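Uncharacterized protein (PDB 5THE) forms the C-terminal lobe of a budding-yeast Argonaute, probably binding guide RNA and, through its Piwi domain, taking part in cleavage of target RNA. Local coordinates at residues G12-V18 / S29-D33; F435-I439 / L468-N473. All blocks are in the same frame, centred on the assembly; numbering follows the deposited sequence.

Interaction 1 of 2, residues G12-V18 / S29-D33; sequences GTKGTKV and SRILD
Residues 16-18 and 29-31 run antiparallel, their short axes 4.6 Å apart at 147°. Thr-16 faces Ile-31 and Val-18 faces Ser-29 as hydrogen-bonded pairs (Thr-16 N to Ile-31 O 3.0 Å, Ile-31 N to Thr-16 O 2.8 Å, Val-18 N to Ser-29 O 3.0 Å, Ser-29 N to Val-18 O 2.8 Å); between them Lys-17 and Arg-30 form a non-hydrogen-bonded pair. Ser-29, chi1 p, turns its hydroxyl back so that OG also donates to Val-18 O at 2.7 Å. On that face Ile-31 (m, t) brings CD1 to 3.8 Å from Val-18 CG1. Arg-30 (m, t, m, chi4 105°) lies on the other face and bends back to the 12-15 loop, where NH1 donates to Lys-14 O at 2.9 Å and NH2 pairs with Asp-426. Gly-12 O and Thr-13 N lie over one guanidinium face. Gly-15, phi 102° and psi 174°, brings CA to 3.1 Å from Ile-31 O; a CB would clash there. Lys-14 starts sideways, its extended chain (m, t, t, t) carrying NZ off, while Leu-32 (m, t) sets CD2 3.6 Å from Lys-14 O. This is a beta hairpin with an arginine-pinned entry loop, extending the Piwi sheet.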
ATOM      1  N   GLY A  12       4.267  21.643  15.132  1.00 26.16           N
ATOM      2  CA  GLY A  12       4.456  22.106  13.774  1.00 22.85           C
ATOM      3  C   GLY A  12       4.128  23.581  13.611  1.00 24.16           C
ATOM      4  O   GLY A  12       3.387  24.192  14.387  1.00 27.45           O
ATOM      5  N   THR A  13       4.686  24.165  12.554  1.00 27.77           N
ATOM      6  CA  THR A  13       4.524  25.590  12.286  1.00 28.70           C
ATOM      7  C   THR A  13       4.051  25.907  10.881  1.00 27.19           C
ATOM      8  O   THR A  13       3.579  27.028  10.653  1.00 27.92           O
ATOM      9  CB  THR A  13       5.846  26.355  12.508  1.00 27.67           C
ATOM     10  OG1 THR A  13       6.791  25.985  11.496  1.00 25.36           O
ATOM     11  CG2 THR A  13       6.447  26.081  13.907  1.00 29.31           C
ATOM     12  N   LYS A  14       4.183  24.988   9.932  1.00 24.00           N
ATOM     13  CA  LYS A  14       3.973  25.315   8.530  1.00 28.79           C
ATOM     14  C   LYS A  14       2.500  25.227   8.143  1.00 25.02           C
ATOM     15  O   LYS A  14       1.687  24.592   8.815  1.00 28.07           O
ATOM     16  CB  LYS A  14       4.797  24.383   7.650  1.00 25.57           C
ATOM     17  CG  LYS A  14       6.294  24.597   7.837  1.00 31.63           C
ATOM     18  CD  LYS A  14       7.094  23.683   6.942  1.00 33.67           C
ATOM     19  CE  LYS A  14       8.584  23.978   7.070  1.00 42.41           C
ATOM     20  NZ  LYS A  14       9.395  23.055   6.222  1.00 46.60           N
ATOM     21  N   GLY A  15       2.165  25.881   7.035  1.00 26.49           N
ATOM     22  CA  GLY A  15       0.869  25.727   6.409  1.00 28.58           C
ATOM     23  C   GLY A  15      -0.076  26.882   6.701  1.00 26.39           C
ATOM     24  O   GLY A  15       0.202  27.793   7.488  1.00 29.11           O
ATOM     25  N   THR A  16      -1.222  26.825   6.032  1.00 21.78           N
ATOM     26  CA  THR A  16      -2.277  27.812   6.220  1.00 25.46           C
ATOM     27  C   THR A  16      -2.976  27.597   7.555  1.00 25.64           C
ATOM     28  O   THR A  16      -3.516  26.517   7.809  1.00 29.32           O
ATOM     29  CB  THR A  16      -3.280  27.711   5.082  1.00 27.37           C
ATOM     30  OG1 THR A  16      -2.635  28.085   3.864  1.00 28.24           O
ATOM     31  CG2 THR A  16      -4.479  28.625   5.344  1.00 26.47           C
ATOM     32  N   LYS A  17      -3.005  28.636   8.388  1.00 28.05           N
ATOM     33  CA  LYS A  17      -3.662  28.543   9.685  1.00 30.66           C
ATOM     34  C   LYS A  17      -5.155  28.799   9.534  1.00 32.64           C
ATOM     35  O   LYS A  17      -5.563  29.787   8.907  1.00 27.70           O
ATOM     36  CB  LYS A  17      -3.065  29.554  10.663  1.00 27.04           C
ATOM     37  CG  LYS A  17      -1.558  29.533  10.782  1.00 32.58           C
ATOM     38  CD  LYS A  17      -1.150  30.161  12.116  1.00 41.21           C
ATOM     39  CE  LYS A  17       0.220  30.811  12.055  1.00 53.27           C
ATOM     40  NZ  LYS A  17       1.294  29.858  11.659  1.00 61.19           N
ATOM     41  N   VAL A  18      -5.965  27.911  10.108  1.00 24.54           N
ATOM     42  CA  VAL A  18      -7.410  28.119  10.186  1.00 26.86           C
ATOM     43  C   VAL A  18      -7.951  27.257  11.320  1.00 26.80           C
ATOM     44  O   VAL A  18      -7.508  26.124  11.526  1.00 26.33           O
ATOM     45  CB  VAL A  18      -8.109  27.807   8.839  1.00 27.16           C
ATOM     46  CG1 VAL A  18      -8.060  26.321   8.515  1.00 26.02           C
ATOM     47  CG2 VAL A  18      -9.554  28.320   8.851  1.00 27.12           C
ATOM     48  N   SER A  29      -5.973  24.577  13.293  1.00 25.81           N
ATOM     49  CA  SER A  29      -5.374  23.637  12.364  1.00 26.33           C
ATOM     50  C   SER A  29      -4.431  24.385  11.440  1.00 29.26           C
ATOM     51  O   SER A  29      -4.527  25.601  11.266  1.00 23.32           O
ATOM     52  CB  SER A  29      -6.436  22.904  11.526  1.00 27.02           C
ATOM     53  OG  SER A  29      -6.872  23.731  10.462  1.00 26.70           O
ATOM     54  N   ARG A  30      -3.530  23.634  10.826  1.00 22.05           N
ATOM     55  CA  ARG A  30      -2.735  24.135   9.718  1.00 29.38           C
ATOM     56  C   ARG A  30      -2.955  23.222   8.521  1.00 26.39           C
ATOM     57  O   ARG A  30      -3.093  22.009   8.674  1.00 28.15           O
ATOM     58  CB  ARG A  30      -1.247  24.216  10.085  1.00 20.69           C
ATOM     59  CG  ARG A  30      -0.960  25.195  11.214  1.00 20.18           C
ATOM     60  CD  ARG A  30       0.430  24.977  11.805  1.00 19.38           C
ATOM     61  NE  ARG A  30       0.501  23.715  12.535  1.00 21.72           N
ATOM     62  CZ  ARG A  30       1.113  22.621  12.091  1.00 24.99           C
ATOM     63  NH1 ARG A  30       1.721  22.645  10.910  1.00 23.01           N
ATOM     64  NH2 ARG A  30       1.109  21.503  12.824  1.00 21.17           N
ATOM     65  N   ILE A  31      -3.028  23.802   7.336  1.00 25.63           N
ATOM     66  CA  ILE A  31      -3.201  23.016   6.123  1.00 22.78           C
ATOM     67  C   ILE A  31      -1.857  23.001   5.411  1.00 25.89           C
ATOM     68  O   ILE A  31      -1.362  24.053   4.977  1.00 25.64           O
ATOM     69  CB  ILE A  31      -4.323  23.577   5.243  1.00 26.29           C
ATOM     70  CG1 ILE A  31      -5.615  23.628   6.049  1.00 28.53           C
ATOM     71  CG2 ILE A  31      -4.531  22.718   3.994  1.00 23.09           C
ATOM     72  CD1 ILE A  31      -6.672  24.514   5.429  1.00 26.51           C
ATOM     73  N   LEU A  32      -1.250  21.817   5.326  1.00 23.12           N
ATOM     74  CA  LEU A  32       0.009  21.634   4.622  1.00 26.59           C
ATOM     75  C   LEU A  32      -0.203  21.607   3.110  1.00 27.31           C
ATOM     76  O   LEU A  32      -1.232  21.151   2.608  1.00 21.96           O
ATOM     77  CB  LEU A  32       0.691  20.338   5.069  1.00 25.09           C
ATOM     78  CG  LEU A  32       1.069  20.252   6.552  1.00 29.37           C
ATOM     79  CD1 LEU A  32       1.880  18.997   6.844  1.00 31.03           C
ATOM     80  CD2 LEU A  32       1.844  21.494   6.989  1.00 31.54           C
ATOM     81  N   ASP A  33       0.791  22.106   2.381  1.00 26.22           N
ATOM     82  CA  ASP A  33       0.728  22.057   0.933  1.00 25.10           C
ATOM     83  C   ASP A  33       0.914  20.624   0.434  1.00 25.63           C
ATOM     84  O   ASP A  33       1.539  19.792   1.088  1.00 24.12           O
ATOM     85  CB  ASP A  33       1.788  22.979   0.325  1.00 27.05           C
ATOM     86  CG  ASP A  33       1.549  24.439   0.660  1.00 25.29           C
ATOM     87  OD1 ASP A  33       0.369  24.855   0.767  1.00 30.39           O
ATOM     88  OD2 ASP A  33       2.541  25.175   0.833  1.00 36.84           O
TER

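Interaction 2 of 2, residues F435-I439 / L468-N473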
ATOM      1  N   PHE A 435       4.147  12.662  21.402  1.00 25.18           N
ATOM      2  CA  PHE A 435       4.452  13.268  20.111  1.00 27.99           C
ATOM      3  C   PHE A 435       3.418  12.778  19.097  1.00 23.51           C
ATOM      4  O   PHE A 435       3.681  11.910  18.269  1.00 28.84           O
ATOM      5  CB  PHE A 435       5.894  12.897  19.717  1.00 29.51           C
ATOM      6  CG  PHE A 435       6.484  13.743  18.611  1.00 31.39           C
ATOM      7  CD1 PHE A 435       5.718  14.665  17.925  1.00 34.69           C
ATOM      8  CD2 PHE A 435       7.823  13.605  18.267  1.00 33.33           C
ATOM      9  CE1 PHE A 435       6.271  15.423  16.915  1.00 36.98           C
ATOM     10  CE2 PHE A 435       8.384  14.369  17.260  1.00 32.38           C
ATOM     11  CZ  PHE A 435       7.606  15.273  16.583  1.00 35.64           C
ATOM     12  N   ASP A 436       2.213  13.343  19.168  1.00 27.86           N
ATOM     13  CA  ASP A 436       1.154  12.921  18.264  1.00 27.16           C
ATOM     14  C   ASP A 436       0.576  14.106  17.493  1.00 26.65           C
ATOM     15  O   ASP A 436       0.732  15.276  17.863  1.00 20.09           O
ATOM     16  CB  ASP A 436       0.042  12.154  19.010  1.00 20.97           C
ATOM     17  CG  ASP A 436      -0.811  13.055  19.902  1.00 29.79           C
ATOM     18  OD1 ASP A 436      -0.257  13.921  20.606  1.00 27.32           O
ATOM     19  OD2 ASP A 436      -2.046  12.883  19.906  1.00 30.13           O
ATOM     20  N   PHE A 437      -0.058  13.780  16.371  1.00 25.06           N
ATOM     21  CA  PHE A 437      -0.691  14.786  15.529  1.00 24.14           C
ATOM     22  C   PHE A 437      -1.704  14.081  14.642  1.00 22.73           C
ATOM     23  O   PHE A 437      -1.610  12.876  14.399  1.00 22.67           O
ATOM     24  CB  PHE A 437       0.333  15.579  14.698  1.00 20.23           C
ATOM     25  CG  PHE A 437       1.297  14.730  13.929  1.00 22.53           C
ATOM     26  CD1 PHE A 437       0.959  14.223  12.685  1.00 21.47           C
ATOM     27  CD2 PHE A 437       2.554  14.454  14.441  1.00 23.23           C
ATOM     28  CE1 PHE A 437       1.846  13.446  11.973  1.00 22.30           C
ATOM     29  CE2 PHE A 437       3.458  13.671  13.732  1.00 27.15           C
ATOM     30  CZ  PHE A 437       3.100  13.162  12.495  1.00 25.50           C
ATOM     31  N   PHE A 438      -2.701  14.839  14.206  1.00 22.63           N
ATOM     32  CA  PHE A 438      -3.671  14.363  13.232  1.00 23.22           C
ATOM     33  C   PHE A 438      -3.348  14.979  11.884  1.00 23.39           C
ATOM     34  O   PHE A 438      -2.968  16.151  11.807  1.00 19.35           O
ATOM     35  CB  PHE A 438      -5.103  14.760  13.604  1.00 22.37           C
ATOM     36  CG  PHE A 438      -5.635  14.108  14.843  1.00 22.44           C
ATOM     37  CD1 PHE A 438      -5.363  14.639  16.094  1.00 20.89           C
ATOM     38  CD2 PHE A 438      -6.464  12.995  14.749  1.00 23.99           C
ATOM     39  CE1 PHE A 438      -5.875  14.061  17.235  1.00 24.51           C
ATOM     40  CE2 PHE A 438      -6.991  12.408  15.891  1.00 26.78           C
ATOM     41  CZ  PHE A 438      -6.701  12.940  17.134  1.00 25.31           C
ATOM     42  N   ILE A 439      -3.522  14.201  10.820  1.00 21.00           N
ATOM     43  CA  ILE A 439      -3.540  14.764   9.471  1.00 26.50           C
ATOM     44  C   ILE A 439      -4.705  14.137   8.724  1.00 25.92           C
ATOM     45  O   ILE A 439      -4.881  12.916   8.738  1.00 20.68           O
ATOM     46  CB  ILE A 439      -2.230  14.543   8.689  1.00 22.66           C
ATOM     47  CG1 ILE A 439      -1.011  15.036   9.469  1.00 26.14           C
ATOM     48  CG2 ILE A 439      -2.292  15.289   7.380  1.00 20.94           C
ATOM     49  CD1 ILE A 439       0.343  14.797   8.749  1.00 19.36           C
ATOM     50  N   LEU A 468       8.243  15.603  10.257  1.00 19.37           N
ATOM     51  CA  LEU A 468       7.441  14.383  10.289  1.00 28.82           C
ATOM     52  C   LEU A 468       6.081  14.599   9.644  1.00 28.13           C
ATOM     53  O   LEU A 468       5.565  13.706   8.964  1.00 28.49           O
ATOM     54  CB  LEU A 468       7.271  13.888  11.725  1.00 27.28           C
ATOM     55  CG  LEU A 468       8.522  13.350  12.417  1.00 30.45           C
ATOM     56  CD1 LEU A 468       8.117  12.731  13.743  1.00 36.31           C
ATOM     57  CD2 LEU A 468       9.247  12.342  11.535  1.00 27.01           C
ATOM     58  N   GLN A 469       5.479  15.776   9.846  1.00 21.89           N
ATOM     59  CA  GLN A 469       4.157  15.996   9.270  1.00 25.61           C
ATOM     60  C   GLN A 469       4.239  16.135   7.765  1.00 23.98           C
ATOM     61  O   GLN A 469       3.319  15.716   7.052  1.00 21.57           O
ATOM     62  CB  GLN A 469       3.490  17.224   9.903  1.00 19.28           C
ATOM     63  CG  GLN A 469       3.093  16.955  11.354  1.00 19.45           C
ATOM     64  CD  GLN A 469       2.802  18.211  12.169  1.00 26.01           C
ATOM     65  OE1 GLN A 469       2.702  19.298  11.640  1.00 23.16           O
ATOM     66  NE2 GLN A 469       2.684  18.053  13.459  1.00 28.08           N
ATOM     67  N   GLU A 470       5.338  16.699   7.261  1.00 20.38           N
ATOM     68  CA  GLU A 470       5.463  16.827   5.820  1.00 22.21           C
ATOM     69  C   GLU A 470       5.667  15.461   5.176  1.00 25.46           C
ATOM     70  O   GLU A 470       5.057  15.156   4.148  1.00 23.16           O
ATOM     71  CB  GLU A 470       6.615  17.779   5.478  1.00 21.06           C
ATOM     72  CG  GLU A 470       6.671  18.158   4.000  1.00 23.96           C
ATOM     73  CD  GLU A 470       7.754  19.154   3.679  1.00 37.50           C
ATOM     74  OE1 GLU A 470       8.486  19.595   4.592  1.00 33.88           O
ATOM     75  OE2 GLU A 470       7.863  19.497   2.489  1.00 42.62           O
ATOM     76  N   ILE A 471       6.522  14.634   5.781  1.00 22.04           N
ATOM     77  CA  ILE A 471       6.747  13.268   5.311  1.00 27.05           C
ATOM     78  C   ILE A 471       5.448  12.472   5.300  1.00 27.53           C
ATOM     79  O   ILE A 471       5.105  11.817   4.307  1.00 25.64           O
ATOM     80  CB  ILE A 471       7.795  12.585   6.203  1.00 29.48           C
ATOM     81  CG1 ILE A 471       9.188  13.045   5.826  1.00 34.20           C
ATOM     82  CG2 ILE A 471       7.660  11.069   6.166  1.00 35.10           C
ATOM     83  CD1 ILE A 471      10.176  12.249   6.553  1.00 49.26           C
ATOM     84  N   CYS A 472       4.745  12.463   6.432  1.00 20.32           N
ATOM     85  CA  CYS A 472       3.493  11.721   6.522  1.00 19.76           C
ATOM     86  C   CYS A 472       2.529  12.174   5.447  1.00 22.15           C
ATOM     87  O   CYS A 472       1.981  11.354   4.699  1.00 21.88           O
ATOM     88  CB  CYS A 472       2.881  11.911   7.903  1.00 25.26           C
ATOM     89  SG  CYS A 472       3.788  10.987   9.152  1.00 28.26           S
ATOM     90  N   ASN A 473       2.339  13.490   5.332  1.00 21.01           N
ATOM     91  CA  ASN A 473       1.431  14.008   4.324  1.00 24.19           C
ATOM     92  C   ASN A 473       1.921  13.665   2.923  1.00 23.41           C
ATOM     93  O   ASN A 473       1.146  13.175   2.098  1.00 23.96           O
ATOM     94  CB  ASN A 473       1.255  15.517   4.481  1.00 21.99           C
ATOM     95  CG  ASN A 473       0.197  16.064   3.544  1.00 24.76           C
ATOM     96  OD1 ASN A 473      -0.938  15.579   3.530  1.00 26.58           O
ATOM     97  ND2 ASN A 473       0.569  17.035   2.724  1.00 25.73           N
TER
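A helix lies across one face of a beta-sheet here, inside the Piwi domain, whose fold is of the RNase H type. The axis of strand 435-439 passes 9.9 Å from that of helix segment 468-473 at 38°, and the contact is made mostly by side chains, with no hydrogen bond between the two segments. Phe-435 starts the row: its CA-CB bond points sideways, but with chi1 t the ring swings in, bringing CZ to 3.8 Å from Leu-468 CD1. Asp-436 points away from the helix, where its carboxylate makes a salt bridge with Arg-8 and a hydrogen bond with His-453. Phe-437 points toward the helix and buries more surface than any other strand residue. Its p rotamer lays one ring face under the Gln-469 CG methylene, CG being 3.6 Å from the centroid and 8° off the normal, a CH-pi contact; Leu-468 CB lies 4.3 Å from Phe-437 CZ. The polar end of Gln-469 is held elsewhere, OE1 by Arg-30 and NE2 by Asp-426. Phe-438 again points away and stacks on His-453 of the adjacent strand. Ile-439 closes the row, its CD1 3.5 Å from Gln-469 O and 3.9 Å from Cys-472 CB, and its CG2 4.1 Å from Asn-473 OD1. The Cys-472 thiol lies at the edge of the Phe-437 ring, a sulfur-aromatic contact, SG 5.3 Å from the centroid and 4.0 Å from Phe-437 CZ.

In the fold
From the N terminus the chain first makes interaction 1, a short loop closed when 29-33 returns beside 12-18 after ten intervening residues. Much later, 435-439 enters the Piwi sheet, pairs with strands 423-425 and 452-459, and is covered by 468-473 in interaction 2, which closes a second loop. The two are in series, neither nested nor crossed, yet their centres lie 11 Å apart and both reach the same sheet. Strand 423-425 stands between strands 25-31 and 435-440, so the N-terminal hairpin continues the Piwi sheet. Helix 465-475 touches both contacts: Gln-469 faces the two of them, and Leu-32 CD1 is 3.6 Å from Gln-469 O.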